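PDB 5J5U: RagB/SusD domain protein from Flavobacterium johnsoniae, which probably binds chitin or chitin-derived oligosaccharides at the cell surface as a SusD-like component of a chitin-utilization system. Local coordinates for residues A[255-263]-A[318-326]; A[336-345]-A[360-371]. All coordinates share one frame; numbering follows the deposited sequence.

Interaction 1 of 2, residues A[255-263]-A[318-326]; sequences EHGDHFSSL and ASGIQPYLK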
loop_
_atom_site.group_PDB
_atom_site.type_symbol
_atom_site.label_atom_id
_atom_site.label_comp_id
_atom_site.label_asym_id
_atom_site.label_seq_id
_atom_site.Cartn_x
_atom_site.Cartn_y
_atom_site.Cartn_z
ATOM N N GLU A 255 9.954 19.492 2.114
ATOM C CA GLU A 255 10.369 20.402 3.190
ATOM C C GLU A 255 9.527 20.248 4.455
ATOM O O GLU A 255 9.211 21.241 5.107
ATOM C CB GLU A 255 10.285 21.852 2.716
ATOM C CG GLU A 255 11.074 22.154 1.455
ATOM C CD GLU A 255 10.952 23.609 1.059
ATOM O OE1 GLU A 255 11.089 24.475 1.949
ATOM O OE2 GLU A 255 10.695 23.888 -0.132
ATOM N N HIS A 256 9.177 19.007 4.791
ATOM C CA HIS A 256 8.378 18.706 5.978
ATOM C C HIS A 256 7.093 19.514 5.953
ATOM O O HIS A 256 6.599 19.944 6.989
ATOM C CB HIS A 256 9.185 18.967 7.260
ATOM C CG HIS A 256 10.426 18.138 7.352
ATOM N ND1 HIS A 256 10.414 16.825 7.777
ATOM C CD2 HIS A 256 11.710 18.413 7.017
ATOM C CE1 HIS A 256 11.640 16.340 7.731
ATOM N NE2 HIS A 256 12.445 17.280 7.268
ATOM N N GLY A 257 6.563 19.715 4.749
ATOM C CA GLY A 257 5.331 20.449 4.568
ATOM C C GLY A 257 4.101 19.570 4.505
ATOM O O GLY A 257 2.987 20.072 4.343
ATOM N N ASP A 258 4.278 18.264 4.650
ATOM C CA ASP A 258 3.129 17.364 4.605
ATOM C C ASP A 258 2.501 17.207 5.983
ATOM O O ASP A 258 3.212 17.090 6.978
ATOM C CB ASP A 258 3.515 15.980 4.068
ATOM C CG ASP A 258 3.924 16.004 2.597
ATOM O OD1 ASP A 258 3.060 16.293 1.724
ATOM O OD2 ASP A 258 5.116 15.704 2.315
ATOM N N HIS A 259 1.164 17.212 6.019
ATOM C CA HIS A 259 0.375 16.907 7.219
ATOM C C HIS A 259 -0.549 15.754 6.920
ATOM O O HIS A 259 -0.798 15.445 5.752
ATOM C CB HIS A 259 -0.479 18.089 7.671
ATOM C CG HIS A 259 0.271 19.374 7.841
ATOM N ND1 HIS A 259 0.438 19.978 9.072
ATOM C CD2 HIS A 259 0.882 20.180 6.940
ATOM C CE1 HIS A 259 1.111 21.105 8.919
ATOM N NE2 HIS A 259 1.399 21.248 7.637
ATOM N N PHE A 260 -1.086 15.133 7.964
ATOM C CA PHE A 260 -2.156 14.161 7.782
ATOM C C PHE A 260 -3.434 14.896 7.415
ATOM O O PHE A 260 -3.612 16.073 7.746
ATOM C CB PHE A 260 -2.351 13.295 9.043
ATOM C CG PHE A 260 -1.148 12.456 9.380
ATOM C CD1 PHE A 260 -0.579 11.631 8.424
ATOM C CD2 PHE A 260 -0.585 12.486 10.649
ATOM C CE1 PHE A 260 0.526 10.858 8.708
ATOM C CE2 PHE A 260 0.525 11.699 10.945
ATOM C CZ PHE A 260 1.081 10.886 9.969
ATOM N N SER A 261 -4.316 14.234 6.687
ATOM C CA SER A 261 -5.530 14.914 6.258
ATOM C C SER A 261 -6.520 15.076 7.415
ATOM O O SER A 261 -6.476 14.324 8.387
ATOM C CB SER A 261 -6.174 14.152 5.109
ATOM O OG SER A 261 -6.818 12.986 5.582
ATOM N N SER A 262 -7.417 16.047 7.305
ATOM C CA SER A 262 -8.460 16.224 8.315
ATOM C C SER A 262 -9.319 14.958 8.460
ATOM O O SER A 262 -9.791 14.639 9.541
ATOM C CB SER A 262 -9.338 17.438 7.975
ATOM O OG SER A 262 -9.951 17.306 6.695
ATOM N N LEU A 263 -9.526 14.231 7.366
ATOM C CA LEU A 263 -10.305 12.996 7.421
ATOM C C LEU A 263 -9.676 11.973 8.402
ATOM O O LEU A 263 -10.360 11.406 9.278
ATOM C CB LEU A 263 -10.431 12.404 6.017
ATOM C CG LEU A 263 -11.286 11.143 5.854
ATOM C CD1 LEU A 263 -12.774 11.421 6.115
ATOM C CD2 LEU A 263 -11.060 10.528 4.466
ATOM N N ALA A 318 -2.234 23.541 12.429
ATOM C CA ALA A 318 -2.549 22.176 12.029
ATOM C C ALA A 318 -1.518 21.188 12.597
ATOM O O ALA A 318 -0.330 21.492 12.678
ATOM C CB ALA A 318 -2.637 22.064 10.476
ATOM N N SER A 319 -1.989 20.013 12.993
ATOM C CA SER A 319 -1.103 18.939 13.421
ATOM C C SER A 319 -0.110 18.583 12.331
ATOM O O SER A 319 -0.417 18.678 11.129
ATOM C CB SER A 319 -1.894 17.676 13.793
ATOM O OG SER A 319 -2.574 17.812 15.031
ATOM N N GLY A 320 1.061 18.132 12.764
ATOM C CA GLY A 320 2.125 17.695 11.882
ATOM C C GLY A 320 2.384 16.194 11.960
ATOM O O GLY A 320 1.555 15.419 12.426
ATOM N N ILE A 321 3.543 15.776 11.475
ATOM C CA ILE A 321 3.864 14.364 11.456
ATOM C C ILE A 321 5.043 14.111 12.366
ATOM O O ILE A 321 6.033 14.839 12.305
ATOM C CB ILE A 321 4.169 13.875 10.029
ATOM C CG1 ILE A 321 2.914 14.004 9.156
ATOM C CG2 ILE A 321 4.688 12.441 10.061
ATOM C CD1 ILE A 321 3.167 13.856 7.658
ATOM N N GLN A 322 4.924 13.095 13.216
ATOM C CA GLN A 322 5.983 12.781 14.166
ATOM C C GLN A 322 7.273 12.531 13.410
ATOM O O GLN A 322 7.282 11.827 12.394
ATOM C CB GLN A 322 5.617 11.575 15.035
ATOM C CG GLN A 322 4.523 11.846 16.083
ATOM C CD GLN A 322 5.066 12.519 17.348
ATOM O OE1 GLN A 322 6.207 12.986 17.378
ATOM N NE2 GLN A 322 4.248 12.554 18.402
ATOM N N PRO A 323 8.365 13.133 13.900
ATOM C CA PRO A 323 9.683 13.159 13.240
ATOM C C PRO A 323 10.246 11.771 12.948
ATOM O O PRO A 323 10.893 11.593 11.918
ATOM C CB PRO A 323 10.573 13.895 14.251
ATOM C CG PRO A 323 9.604 14.670 15.128
ATOM C CD PRO A 323 8.338 13.887 15.167
ATOM N N TYR A 324 9.998 10.799 13.823
ATOM C CA TYR A 324 10.591 9.468 13.649
ATOM C C TYR A 324 9.994 8.758 12.417
ATOM O O TYR A 324 10.591 7.819 11.857
ATOM C CB TYR A 324 10.414 8.623 14.932
ATOM C CG TYR A 324 9.029 8.684 15.582
ATOM C CD1 TYR A 324 8.772 9.542 16.651
ATOM C CD2 TYR A 324 7.993 7.865 15.150
ATOM C CE1 TYR A 324 7.526 9.596 17.251
ATOM C CE2 TYR A 324 6.730 7.907 15.752
ATOM C CZ TYR A 324 6.511 8.775 16.798
ATOM O OH TYR A 324 5.272 8.831 17.386
ATOM N N LEU A 325 8.822 9.225 11.989
ATOM C CA LEU A 325 8.177 8.690 10.790
ATOM C C LEU A 325 8.811 9.209 9.494
ATOM O O LEU A 325 8.517 8.699 8.428
ATOM C CB LEU A 325 6.685 9.015 10.798
ATOM C CG LEU A 325 5.907 8.532 12.011
ATOM C CD1 LEU A 325 4.510 9.174 12.078
ATOM C CD2 LEU A 325 5.824 7.022 11.972
ATOM N N LYS A 326 9.668 10.224 9.577
ATOM C CA LYS A 326 10.119 10.891 8.356
ATOM C C LYS A 326 11.623 10.849 8.140
ATOM O O LYS A 326 12.173 11.642 7.354
ATOM C CB LYS A 326 9.641 12.346 8.348
ATOM C CG LYS A 326 8.141 12.453 8.345
ATOM C CD LYS A 326 7.699 13.887 8.199
ATOM C CE LYS A 326 8.196 14.733 9.353
ATOM N NZ LYS A 326 7.629 16.103 9.253
HETATM O O HOH W 1 6.014 16.437 7.062
HETATM O O HOH W 2 -0.811 15.910 10.534
#
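His259 and Ser319 make the direct polar link: ND1 of His259 donates to Ser319 O at 2.6 Å, a nearly straight bond (165° at the hydrogen) that lies in the imidazole plane but reaches the oxygen from above the carbonyl plane. With ND1 as donor, NE2 is left to accept from Arg308 NE, and the two bonds together fix the ring's rotation. Next along the strand, Phe260 offers one face of its ring to Ile321, whose CG1 stands 3.8 Å from the ring centroid in a CH-pi contact; CG2 lies beside the CZ rim, and Leu325 CD1 comes up at the ring edge. With chi1 of Ile321 at -64°, CG1 is turned opposite the carbonyl carbon, and the CD1 methyl beyond it runs on to Asp258 O. At the other end of the contact Lys326, bent at chi3, brings NZ to the edge of the His256 ring, where it donates a weak hydrogen bond to ND1 (3.2 Å).

Two waters add to this shell. One accepts from Lys326 NZ and donates to Asp258 O; the other takes the Phe260 N proton at 2.7 Å and donates to Gly320 O and, weakly, to Ser319 O. Further out, Asp258 OD1 is bonded to Ser52, and Ser319 OG to Glu300 N. The segments carry strands of two different two-stranded antiparallel sheets, 259-260 pairing with 49-50 and 320-321 with 280-281, so side chains and bridging waters join them in place of direct backbone pairing. Phe251 of helix 246-253 touches Asp258, Ile321 and Lys326, while Ser261, at the N-cap of helix 262-270, makes a weak capping bond to Leu264 N.

Interaction 2 of 2, residues A[336-345]-A[360-371]; sequences SYSESQLLLA and FYKKGVEAGIKQ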
loop_
_atom_site.group_PDB
_atom_site.type_symbol
_atom_site.label_atom_id
_atom_site.label_comp_id
_atom_site.label_asym_id
_atom_site.label_seq_id
_atom_site.Cartn_x
_atom_site.Cartn_y
_atom_site.Cartn_z
ATOM N N SER A 336 1.506 -6.690 6.318
ATOM C CA SER A 336 1.384 -6.646 7.763
ATOM C C SER A 336 0.449 -7.700 8.332
ATOM O O SER A 336 -0.393 -8.257 7.618
ATOM C CB SER A 336 0.905 -5.262 8.198
ATOM O OG SER A 336 -0.456 -5.075 7.869
ATOM N N TYR A 337 0.617 -7.969 9.626
ATOM C CA TYR A 337 -0.257 -8.889 10.348
ATOM C C TYR A 337 -1.631 -8.249 10.539
ATOM O O TYR A 337 -2.684 -8.901 10.405
ATOM C CB TYR A 337 0.357 -9.259 11.704
ATOM C CG TYR A 337 -0.556 -10.110 12.567
ATOM C CD1 TYR A 337 -0.931 -11.380 12.160
ATOM C CD2 TYR A 337 -1.033 -9.647 13.783
ATOM C CE1 TYR A 337 -1.757 -12.164 12.927
ATOM C CE2 TYR A 337 -1.867 -10.433 14.570
ATOM C CZ TYR A 337 -2.223 -11.692 14.128
ATOM O OH TYR A 337 -3.050 -12.491 14.880
ATOM N N SER A 338 -1.611 -6.951 10.818
ATOM C CA SER A 338 -2.837 -6.177 10.926
ATOM C C SER A 338 -3.664 -6.343 9.655
ATOM O O SER A 338 -4.856 -6.657 9.711
ATOM C CB SER A 338 -2.524 -4.701 11.183
ATOM O OG SER A 338 -3.703 -3.912 11.103
ATOM N N GLU A 339 -3.020 -6.146 8.506
ATOM C CA GLU A 339 -3.690 -6.329 7.216
ATOM C C GLU A 339 -4.314 -7.724 7.074
ATOM O O GLU A 339 -5.476 -7.836 6.719
ATOM C CB GLU A 339 -2.710 -6.071 6.060
ATOM C CG GLU A 339 -3.105 -6.749 4.766
ATOM C CD GLU A 339 -2.133 -6.472 3.640
ATOM O OE1 GLU A 339 -0.975 -6.106 3.947
ATOM O OE2 GLU A 339 -2.526 -6.639 2.454
ATOM N N SER A 340 -3.543 -8.775 7.347
ATOM C CA SER A 340 -4.031 -10.145 7.167
ATOM C C SER A 340 -5.250 -10.392 8.037
ATOM O O SER A 340 -6.208 -11.031 7.603
ATOM C CB SER A 340 -2.940 -11.182 7.481
ATOM O OG SER A 340 -2.580 -11.183 8.855
ATOM N N GLN A 341 -5.229 -9.861 9.257
ATOM C CA GLN A 341 -6.357 -10.071 10.161
ATOM C C GLN A 341 -7.585 -9.281 9.717
ATOM O O GLN A 341 -8.716 -9.750 9.851
ATOM C CB GLN A 341 -5.980 -9.692 11.600
ATOM C CG GLN A 341 -4.895 -10.570 12.209
ATOM C CD GLN A 341 -5.183 -12.047 11.997
ATOM O OE1 GLN A 341 -6.018 -12.624 12.686
ATOM N NE2 GLN A 341 -4.492 -12.662 11.040
ATOM N N LEU A 342 -7.374 -8.091 9.170
ATOM C CA LEU A 342 -8.506 -7.278 8.716
ATOM C C LEU A 342 -9.134 -7.874 7.434
ATOM O O LEU A 342 -10.357 -7.906 7.266
ATOM C CB LEU A 342 -8.061 -5.826 8.507
ATOM C CG LEU A 342 -7.775 -5.027 9.788
ATOM C CD1 LEU A 342 -7.215 -3.637 9.501
ATOM C CD2 LEU A 342 -9.016 -4.904 10.638
ATOM N N LEU A 343 -8.290 -8.409 6.560
ATOM C CA LEU A 343 -8.766 -9.116 5.372
ATOM C C LEU A 343 -9.535 -10.370 5.775
ATOM O O LEU A 343 -10.595 -10.647 5.229
ATOM C CB LEU A 343 -7.591 -9.489 4.457
ATOM C CG LEU A 343 -6.843 -8.329 3.798
ATOM C CD1 LEU A 343 -5.577 -8.800 3.125
ATOM C CD2 LEU A 343 -7.758 -7.587 2.816
ATOM N N LEU A 344 -9.018 -11.109 6.759
ATOM C CA LEU A 344 -9.745 -12.277 7.253
ATOM C C LEU A 344 -11.082 -11.872 7.894
ATOM O O LEU A 344 -12.058 -12.607 7.780
ATOM C CB LEU A 344 -8.889 -13.075 8.241
ATOM C CG LEU A 344 -7.822 -13.877 7.478
ATOM C CD1 LEU A 344 -6.867 -14.623 8.404
ATOM C CD2 LEU A 344 -8.447 -14.812 6.424
ATOM N N ALA A 345 -11.143 -10.697 8.528
ATOM C CA ALA A 345 -12.430 -10.186 9.022
ATOM C C ALA A 345 -13.415 -10.045 7.864
ATOM O O ALA A 345 -14.567 -10.508 7.956
ATOM C CB ALA A 345 -12.257 -8.840 9.739
ATOM N N PHE A 360 -11.408 -11.468 14.402
ATOM C CA PHE A 360 -10.406 -11.108 13.402
ATOM C C PHE A 360 -10.196 -9.588 13.358
ATOM O O PHE A 360 -9.075 -9.101 13.337
ATOM C CB PHE A 360 -10.834 -11.599 12.017
ATOM C CG PHE A 360 -10.537 -13.051 11.746
ATOM C CD1 PHE A 360 -9.267 -13.570 11.968
ATOM C CD2 PHE A 360 -11.523 -13.887 11.229
ATOM C CE1 PHE A 360 -8.984 -14.896 11.695
ATOM C CE2 PHE A 360 -11.251 -15.212 10.952
ATOM C CZ PHE A 360 -9.978 -15.721 11.192
ATOM N N TYR A 361 -11.302 -8.856 13.363
ATOM C CA TYR A 361 -11.286 -7.401 13.353
ATOM C C TYR A 361 -10.517 -6.846 14.551
ATOM O O TYR A 361 -9.641 -5.974 14.393
ATOM C CB TYR A 361 -12.716 -6.880 13.347
ATOM C CG TYR A 361 -12.849 -5.378 13.322
ATOM C CD1 TYR A 361 -12.633 -4.661 12.151
ATOM C CD2 TYR A 361 -13.245 -4.678 14.459
ATOM C CE1 TYR A 361 -12.776 -3.284 12.124
ATOM C CE2 TYR A 361 -13.391 -3.312 14.446
ATOM C CZ TYR A 361 -13.155 -2.614 13.282
ATOM O OH TYR A 361 -13.311 -1.244 13.284
ATOM N N LYS A 362 -10.845 -7.351 15.740
ATOM C CA LYS A 362 -10.210 -6.887 16.967
ATOM C C LYS A 362 -8.714 -7.122 16.910
ATOM O O LYS A 362 -7.916 -6.221 17.221
ATOM C CB LYS A 362 -10.807 -7.601 18.178
ATOM C CG LYS A 362 -12.234 -7.177 18.505
ATOM C CD LYS A 362 -12.857 -8.062 19.577
ATOM C CE LYS A 362 -14.194 -7.521 20.028
ATOM N NZ LYS A 362 -14.702 -8.296 21.194
ATOM N N LYS A 363 -8.335 -8.323 16.479
ATOM C CA LYS A 363 -6.920 -8.671 16.384
ATOM C C LYS A 363 -6.209 -7.765 15.370
ATOM O O LYS A 363 -5.054 -7.361 15.574
ATOM C CB LYS A 363 -6.756 -10.143 15.980
ATOM C CG LYS A 363 -7.179 -11.146 17.052
ATOM C CD LYS A 363 -7.181 -12.583 16.523
ATOM C CE LYS A 363 -7.897 -13.530 17.487
ATOM N NZ LYS A 363 -8.000 -14.936 16.985
ATOM N N GLY A 364 -6.919 -7.416 14.300
ATOM C CA GLY A 364 -6.381 -6.512 13.296
ATOM C C GLY A 364 -6.116 -5.111 13.836
ATOM O O GLY A 364 -5.041 -4.549 13.616
ATOM N N VAL A 365 -7.098 -4.538 14.532
ATOM C CA VAL A 365 -6.940 -3.195 15.080
ATOM C C VAL A 365 -5.801 -3.134 16.098
ATOM O O VAL A 365 -4.989 -2.186 16.099
ATOM C CB VAL A 365 -8.235 -2.687 15.733
ATOM C CG1 VAL A 365 -7.992 -1.329 16.347
ATOM C CG2 VAL A 365 -9.363 -2.613 14.707
ATOM N N GLU A 366 -5.728 -4.141 16.963
ATOM C CA GLU A 366 -4.643 -4.159 17.940
ATOM C C GLU A 366 -3.288 -4.278 17.240
ATOM O O GLU A 366 -2.315 -3.579 17.582
ATOM C CB GLU A 366 -4.822 -5.312 18.936
ATOM C CG GLU A 366 -3.565 -5.621 19.744
ATOM C CD GLU A 366 -3.833 -6.410 21.016
ATOM O OE1 GLU A 366 -4.964 -6.919 21.200
ATOM O OE2 GLU A 366 -2.898 -6.513 21.839
ATOM N N ALA A 367 -3.228 -5.145 16.234
ATOM C CA ALA A 367 -1.986 -5.327 15.492
ATOM C C ALA A 367 -1.541 -4.039 14.767
ATOM O O ALA A 367 -0.344 -3.749 14.656
ATOM C CB ALA A 367 -2.142 -6.459 14.515
ATOM N N GLY A 368 -2.513 -3.257 14.308
ATOM C CA GLY A 368 -2.224 -2.009 13.614
ATOM C C GLY A 368 -1.744 -0.930 14.570
ATOM O O GLY A 368 -0.857 -0.135 14.236
ATOM N N ILE A 369 -2.341 -0.905 15.763
ATOM C CA ILE A 369 -1.920 0.035 16.800
ATOM C C ILE A 369 -0.498 -0.273 17.245
ATOM O O ILE A 369 0.306 0.644 17.434
ATOM C CB ILE A 369 -2.868 0.010 18.017
ATOM C CG1 ILE A 369 -4.260 0.481 17.605
ATOM C CG2 ILE A 369 -2.349 0.920 19.128
ATOM C CD1 ILE A 369 -5.316 0.226 18.657
ATOM N N LYS A 370 -0.163 -1.555 17.355
ATOM C CA LYS A 370 1.174 -1.920 17.821
ATOM C C LYS A 370 2.238 -1.893 16.742
ATOM O O LYS A 370 3.425 -1.819 17.069
ATOM C CB LYS A 370 1.174 -3.310 18.484
ATOM C CG LYS A 370 0.565 -3.311 19.893
ATOM C CD LYS A 370 0.491 -4.696 20.546
ATOM C CE LYS A 370 -0.063 -4.573 21.976
ATOM N NZ LYS A 370 -0.097 -5.861 22.719
ATOM N N GLN A 371 1.841 -1.965 15.468
ATOM C CA GLN A 371 2.841 -2.040 14.398
ATOM C C GLN A 371 3.617 -0.729 14.286
ATOM O O GLN A 371 4.719 -0.694 13.749
ATOM C CB GLN A 371 2.179 -2.385 13.055
ATOM C CG GLN A 371 1.690 -1.172 12.275
ATOM C CD GLN A 371 0.821 -1.538 11.087
ATOM O OE1 GLN A 371 0.196 -2.599 11.063
ATOM N NE2 GLN A 371 0.771 -0.654 10.095
HETATM O O HOH W 3 0.924 -5.389 11.545
#
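Phe360 lies against Leu344, whose CB sits over the centre of the ring, 3.7 Å from its centroid in a CH-pi contact, while Gln341 OE1 meets the ring edge at CD1, its amide plane 61° from the ring. With chi1 at -82°, the ring stands opposite its own carbonyl carbon and lies across Leu344. Replacing Phe360 by an alanine is likely to open a gap over Leu344 CB and beside Gln341 OE1. Ala367 CB touches Tyr337 CD2 at 3.5 Å, and Ala345 packs on Phe360 and Tyr361. Segments 337-345 and 360-371 run antiparallel at 158°, their axes 7.5 Å apart. This closeness depends on Gly364 and Gly368, where a CB would clash with Leu342 CD2 and Ser338 OG respectively; Ser338 fits knob-into-hole among Gly364, Ala367, Gly368 and Gln371.

Among polar contacts, Ser338 OG donates to Gly364 O (2.9 Å) from the carbonyl face opposite Gly368 N, and also bonds Thr410 of helix 399-410. A water joins Ser338 N to Gln371 OE1. The chemistry implies a close, glycine-permitted, mainly apolar packing with a buried serine hydroxyl bonded to Gly364 O and Thr410.

From the N terminus, the chain passes through helix 246-253 into residues 255-263, then makes a largely non-helical excursion that interaction 1 closes when 318-326 returns after 54 intervening residues. Strand 332-335 follows, and the chain enters helix 337-349; interaction 2 shuts a much shorter connection of 14 residues as helix 357-371 folds back in a helical hairpin. The two loops are in series, neither nested nor crossed. The centres of interactions 1 and 2 lie about 24 Å apart, and the nearest atoms of interactions 1 and 2 about 8 Å apart, without touching. Interaction 1 ties together small strands beside helix 246-253, whereas interaction 2 joins two helices packed against helices 178-195, 382-391 and 399-410, consistent with the helical, TPR-related part of SusD-like proteins.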